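Local coordinates for C3-degrading proteinase (CppA protein) (PDB 3E0R) that probably degrades complement component C3 as a streptococcal proteinase built from glyoxalase-related domains, at residues T26-I29 and E30-M34. Residues are numbered along the deposited sequence; the frame is centred on the assembly and turned at random.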
# COMPACT_ATOMS: atom_id res chain seq x y z
N THR A 26 15.40 -1.34 -3.98
CA THR A 26 16.18 -0.12 -3.97
C THR A 26 15.31 1.08 -3.66
O THR A 26 15.77 2.04 -3.05
CB THR A 26 16.89 0.11 -5.32
OG1 THR A 26 17.52 -1.11 -5.71
CG2 THR A 26 17.93 1.21 -5.21
N PHE A 27 14.06 1.02 -4.11
CA PHE A 27 13.11 2.13 -4.00
C PHE A 27 12.56 2.20 -2.57
O PHE A 27 12.68 3.22 -1.88
CB PHE A 27 11.99 1.98 -5.07
CG PHE A 27 10.94 3.03 -5.01
CD1 PHE A 27 11.21 4.33 -5.44
CD2 PHE A 27 9.69 2.75 -4.51
CE1 PHE A 27 10.26 5.32 -5.37
CE2 PHE A 27 8.73 3.73 -4.43
CZ PHE A 27 8.99 5.00 -4.87
N TYR A 28 12.00 1.08 -2.12
CA TYR A 28 11.25 1.09 -0.86
C TYR A 28 12.15 1.11 0.37
O TYR A 28 11.86 1.78 1.37
CB TYR A 28 10.31 -0.09 -0.84
CG TYR A 28 9.09 0.14 -1.67
CD1 TYR A 28 8.08 0.97 -1.22
CD2 TYR A 28 8.90 -0.55 -2.89
CE1 TYR A 28 6.92 1.17 -2.00
CE2 TYR A 28 7.72 -0.35 -3.67
CZ TYR A 28 6.76 0.53 -3.21
OH TYR A 28 5.63 0.71 -3.94
N ILE A 29 13.29 0.44 0.23
CA ILE A 29 14.25 0.33 1.31
C ILE A 29 15.23 1.47 1.23
O ILE A 29 15.30 2.28 2.13
CB ILE A 29 15.01 -1.05 1.31
CG1 ILE A 29 14.03 -2.19 1.56
CG2 ILE A 29 16.07 -1.08 2.40
CD1 ILE A 29 14.54 -3.51 1.09
N GLU A 30 15.98 1.54 0.12
CA GLU A 30 17.06 2.50 0.04
C GLU A 30 16.50 3.90 -0.09
O GLU A 30 16.94 4.82 0.59
CB GLU A 30 18.05 2.24 -1.10
CG GLU A 30 18.16 0.79 -1.59
CD GLU A 30 19.41 0.04 -1.19
OE1 GLU A 30 20.45 0.31 -1.83
OE2 GLU A 30 19.31 -0.84 -0.28
N THR A 31 15.54 4.09 -0.97
CA THR A 31 15.08 5.45 -1.24
C THR A 31 14.15 5.87 -0.09
O THR A 31 14.45 6.86 0.61
CB THR A 31 14.50 5.59 -2.68
OG1 THR A 31 15.51 5.12 -3.61
CG2 THR A 31 14.11 7.05 -3.03
N LEU A 32 13.10 5.08 0.18
CA LEU A 32 12.06 5.52 1.10
C LEU A 32 12.33 5.30 2.58
O LEU A 32 11.72 5.95 3.41
CB LEU A 32 10.69 4.93 0.71
CG LEU A 32 10.11 5.44 -0.65
CD1 LEU A 32 8.68 4.89 -0.87
CD2 LEU A 32 10.22 6.96 -0.78
N GLY A 33 13.25 4.41 2.92
CA GLY A 33 13.62 4.18 4.32
C GLY A 33 12.88 3.07 5.05
O GLY A 33 12.96 2.98 6.27
N MSE A 34 12.17 2.21 4.31
CA MSE A 34 11.54 1.01 4.90
C MSE A 34 12.53 -0.14 5.22
O MSE A 34 13.58 -0.28 4.63
CB MSE A 34 10.43 0.47 3.97
CG MSE A 34 9.40 1.54 3.59
SE MSE A 34 7.83 0.79 2.72
CE MSE A 34 6.81 2.44 2.29
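Phe27, Tyr28, Leu32 and Met34 form a local contact at the C-terminal end of helix 21-31, where the chain turns toward strand 35-39. Two backbone bonds here are widened. Thr31 N bonds to Thr26 O (2.9 Å) and Leu32 N to Phe27 O (2.8 Å), both five residues back, as in a pi-helical turn. Thr31 N also makes a weak bond to Phe27 O, four back. Gly33 then leaves helical geometry with positive phi. Gly33 N bonds to Ile29 O, four residues back, at 3.1 Å. Met34 N bonds to Tyr28 O, six residues back (3.0 Å). Leu32 CG lies over one face of the Phe27 ring, and its CD1 touches both Phe27 CE2 (3.7 Å) and Tyr28 CD1 (4.0 Å). CG of Met34 is anti to its carbonyl carbon (chi1 -53°). From there the extended chain runs beside Tyr28 and brings Met34 SE obliquely to Tyr28 CD1 (4.0 Å), a Met-aromatic contact. Tyr28 and Met34 also touch Leu55 of strand 53-59, while Phe27 and Leu32 meet strand 107-112. The apolar side of the helix end thus packs on both sheets. This is a helix C-terminus with pi-type turns, followed by a glycine of positive phi, in the helix-to-strand link of the beta-alpha-beta-beta-beta module of the glyoxalase fold.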